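Local coordinates for protein glutathione S-transferase 2 (Onchocerca volvulus, PDB 1TU7) that catalyses the conjugation of glutathione to electrophilic compounds as a homodimeric pi-class transferase and appears central to detoxification in this parasitic nematode, at residues R95-K100 and F155-V160. Numbering follows the deposited sequence.
With GSH (glutathione), chain E.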
loop_
_atom_site.group_PDB
_atom_site.type_symbol
_atom_site.label_atom_id
_atom_site.label_comp_id
_atom_site.label_asym_id
_atom_site.label_seq_id
_atom_site.Cartn_x
_atom_site.Cartn_y
_atom_site.Cartn_z
ATOM N N ARG A 95 4.488 -1.159 -6.115
ATOM C CA ARG A 95 4.973 -1.017 -4.735
ATOM C C ARG A 95 5.529 -2.329 -4.212
ATOM O O ARG A 95 6.546 -2.327 -3.488
ATOM C CB ARG A 95 3.865 -0.485 -3.847
ATOM C CG ARG A 95 3.542 0.941 -4.149
ATOM C CD ARG A 95 2.268 1.410 -3.540
ATOM N NE ARG A 95 2.395 1.571 -2.107
ATOM C CZ ARG A 95 2.657 2.737 -1.487
ATOM N NH1 ARG A 95 2.847 3.861 -2.164
ATOM N NH2 ARG A 95 2.741 2.754 -0.167
ATOM N N ASP A 96 4.938 -3.447 -4.583
ATOM C CA ASP A 96 5.480 -4.744 -4.165
ATOM C C ASP A 96 6.882 -4.962 -4.741
ATOM O O ASP A 96 7.766 -5.487 -4.050
ATOM C CB ASP A 96 4.612 -5.904 -4.568
ATOM C CG ASP A 96 3.434 -6.115 -3.685
ATOM O OD1 ASP A 96 3.421 -5.637 -2.544
ATOM O OD2 ASP A 96 2.473 -6.737 -4.123
ATOM N N LEU A 97 7.101 -4.616 -6.014
ATOM C CA LEU A 97 8.434 -4.738 -6.581
ATOM C C LEU A 97 9.364 -3.829 -5.812
ATOM O O LEU A 97 10.492 -4.205 -5.533
ATOM C CB LEU A 97 8.456 -4.425 -8.066
ATOM C CG LEU A 97 9.830 -4.503 -8.723
ATOM C CD1 LEU A 97 10.485 -5.842 -8.477
ATOM C CD2 LEU A 97 9.698 -4.216 -10.213
ATOM N N HIS A 98 8.917 -2.627 -5.456
ATOM C CA HIS A 98 9.764 -1.701 -4.754
ATOM C C HIS A 98 10.167 -2.226 -3.381
ATOM O O HIS A 98 11.290 -1.983 -2.939
ATOM C CB HIS A 98 9.077 -0.335 -4.627
ATOM C CG HIS A 98 10.041 0.743 -4.289
ATOM N ND1 HIS A 98 10.924 1.231 -5.219
ATOM C CD2 HIS A 98 10.343 1.361 -3.121
ATOM C CE1 HIS A 98 11.685 2.152 -4.653
ATOM N NE2 HIS A 98 11.337 2.266 -3.389
ATOM N N VAL A 99 9.291 -2.983 -2.739
ATOM C CA VAL A 99 9.625 -3.609 -1.451
ATOM C C VAL A 99 10.762 -4.606 -1.658
ATOM O O VAL A 99 11.713 -4.644 -0.870
ATOM C CB VAL A 99 8.399 -4.312 -0.840
ATOM C CG1 VAL A 99 8.774 -5.207 0.343
ATOM C CG2 VAL A 99 7.399 -3.291 -0.365
ATOM N N LYS A 100 10.700 -5.392 -2.714
ATOM C CA LYS A 100 11.763 -6.362 -2.989
ATOM C C LYS A 100 13.076 -5.662 -3.290
ATOM O O LYS A 100 14.151 -6.053 -2.778
ATOM C CB LYS A 100 11.403 -7.286 -4.150
ATOM C CG LYS A 100 10.240 -8.217 -3.817
ATOM C CD LYS A 100 9.862 -9.147 -4.957
ATOM C CE LYS A 100 8.620 -9.951 -4.588
ATOM N NZ LYS A 100 7.365 -9.132 -4.498
ATOM N N PHE A 155 7.008 4.283 -14.057
ATOM C CA PHE A 155 8.157 4.945 -14.645
ATOM C C PHE A 155 9.338 4.939 -13.680
ATOM O O PHE A 155 10.455 4.537 -14.030
ATOM C CB PHE A 155 7.797 6.375 -15.063
ATOM C CG PHE A 155 8.969 7.191 -15.556
ATOM C CD1 PHE A 155 9.151 8.486 -15.118
ATOM C CD2 PHE A 155 9.866 6.677 -16.479
ATOM C CE1 PHE A 155 10.199 9.248 -15.539
ATOM C CE2 PHE A 155 10.917 7.442 -16.933
ATOM C CZ PHE A 155 11.082 8.729 -16.468
ATOM N N GLU A 156 9.126 5.383 -12.460
ATOM C CA GLU A 156 10.209 5.435 -11.500
ATOM C C GLU A 156 10.757 4.046 -11.206
ATOM O O GLU A 156 11.958 3.854 -11.148
ATOM C CB GLU A 156 9.737 6.117 -10.210
ATOM C CG GLU A 156 10.778 6.122 -9.102
ATOM C CD GLU A 156 11.988 7.012 -9.317
ATOM O OE1 GLU A 156 12.083 7.666 -10.388
ATOM O OE2 GLU A 156 12.821 7.069 -8.363
ATOM N N GLU A 157 9.888 3.065 -11.056
ATOM C CA GLU A 157 10.355 1.711 -10.730
ATOM C C GLU A 157 11.189 1.149 -11.857
ATOM O O GLU A 157 12.236 0.518 -11.604
ATOM C CB GLU A 157 9.190 0.797 -10.376
ATOM C CG GLU A 157 9.625 -0.368 -9.513
ATOM C CD GLU A 157 10.108 0.101 -8.172
ATOM O OE1 GLU A 157 9.710 1.181 -7.679
ATOM O OE2 GLU A 157 10.915 -0.639 -7.580
ATOM N N LEU A 158 10.783 1.368 -13.096
ATOM C CA LEU A 158 11.576 0.925 -14.245
ATOM C C LEU A 158 12.897 1.684 -14.296
ATOM O O LEU A 158 13.933 1.107 -14.617
ATOM C CB LEU A 158 10.815 1.134 -15.541
ATOM C CG LEU A 158 9.555 0.274 -15.666
ATOM C CD1 LEU A 158 8.822 0.653 -16.910
ATOM C CD2 LEU A 158 9.824 -1.234 -15.591
ATOM N N ASP A 159 12.883 2.968 -13.988
ATOM C CA ASP A 159 14.081 3.782 -14.084
ATOM C C ASP A 159 15.109 3.327 -13.055
ATOM O O ASP A 159 16.273 3.136 -13.368
ATOM C CB ASP A 159 13.729 5.245 -13.912
ATOM C CG ASP A 159 14.820 6.145 -14.384
ATOM O OD1 ASP A 159 14.952 6.286 -15.620
ATOM O OD2 ASP A 159 15.603 6.691 -13.603
ATOM N N VAL A 160 14.683 3.123 -11.819
ATOM C CA VAL A 160 15.647 2.686 -10.795
ATOM C C VAL A 160 16.170 1.302 -11.096
ATOM O O VAL A 160 17.343 1.004 -10.850
ATOM C CB VAL A 160 15.108 2.791 -9.360
ATOM C CG1 VAL A 160 14.618 4.195 -9.076
ATOM C CG2 VAL A 160 14.098 1.755 -9.048
HETATM N N1 GSH E . 0.680 -6.474 -1.879
HETATM C CA1 GSH E . 0.012 -7.726 -1.829
HETATM C C1 GSH E . -1.378 -7.619 -1.451
HETATM O O11 GSH E . -2.373 -8.284 -1.845
HETATM O O12 GSH E . -1.573 -6.760 -0.454
HETATM C CB1 GSH E . 0.741 -8.923 -1.300
HETATM C CG1 GSH E . 0.129 -10.287 -1.651
HETATM C CD1 GSH E . 0.919 -11.419 -1.032
HETATM O OE1 GSH E . 2.107 -11.159 -0.423
HETATM N N2 GSH E . 0.406 -12.626 -1.140
HETATM C CA2 GSH E . 0.995 -13.795 -0.502
HETATM C C2 GSH E . 1.037 -14.871 -1.524
HETATM O O2 GSH E . 0.037 -14.940 -2.445
HETATM C CB2 GSH E . 0.108 -14.298 0.618
HETATM S SG2 GSH E . 0.033 -13.148 2.006
HETATM N N3 GSH E . 2.002 -15.756 -1.506
HETATM C CA3 GSH E . 1.938 -16.937 -2.357
HETATM C C3 GSH E . 3.039 -16.921 -3.384
HETATM O O31 GSH E . 3.291 -18.084 -4.150
HETATM O O32 GSH E . 3.777 -15.858 -3.606
#
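Glu157 reaches from helix 149-164 to helix 81-107, where it meets Leu97 and His98; glutamate suits the place by its length and its two acceptor oxygens. Its CB heads for the other helix, with CG anti to the backbone N. CG lies 3.9 Å from Leu97 CD2, and leucine fits here because its side chain also touches Tyr116 and Phe128 of helix 109-132. A turn about the CB-CG bond (chi2 65°) brings CD to the edge of the His98 imidazole, in the ring plane, while the carboxylate stands almost perpendicular to the ring, at 86°. His98 offers ND1 as donor: OE1 accepts its hydrogen bond at 2.7 Å through the syn lone pair, although it is tilted from the ring plane and the N-H angle is a bent 130°. OE2 takes a weak second bond from ND1 at 3.0 Å and is also hydrogen-bonded to His161 NE2, so two histidines satisfy one buried carboxylate. The His98 side chain also touches Leu13 of the glutathione pocket. Two residues before His98, Asp96, a short acid suited to an amino group, holds N1 of the second subunit's glutathione with OD1 and OD2, each at 2.9 Å; OD2 also bonds Gln62 NE2 of that subunit. The contact is thus a histidine-carboxylate hydrogen bond joining two helices of the all-helical C-terminal GST domain, between two glutathione sites, Asp96 completing one across the dimer interface.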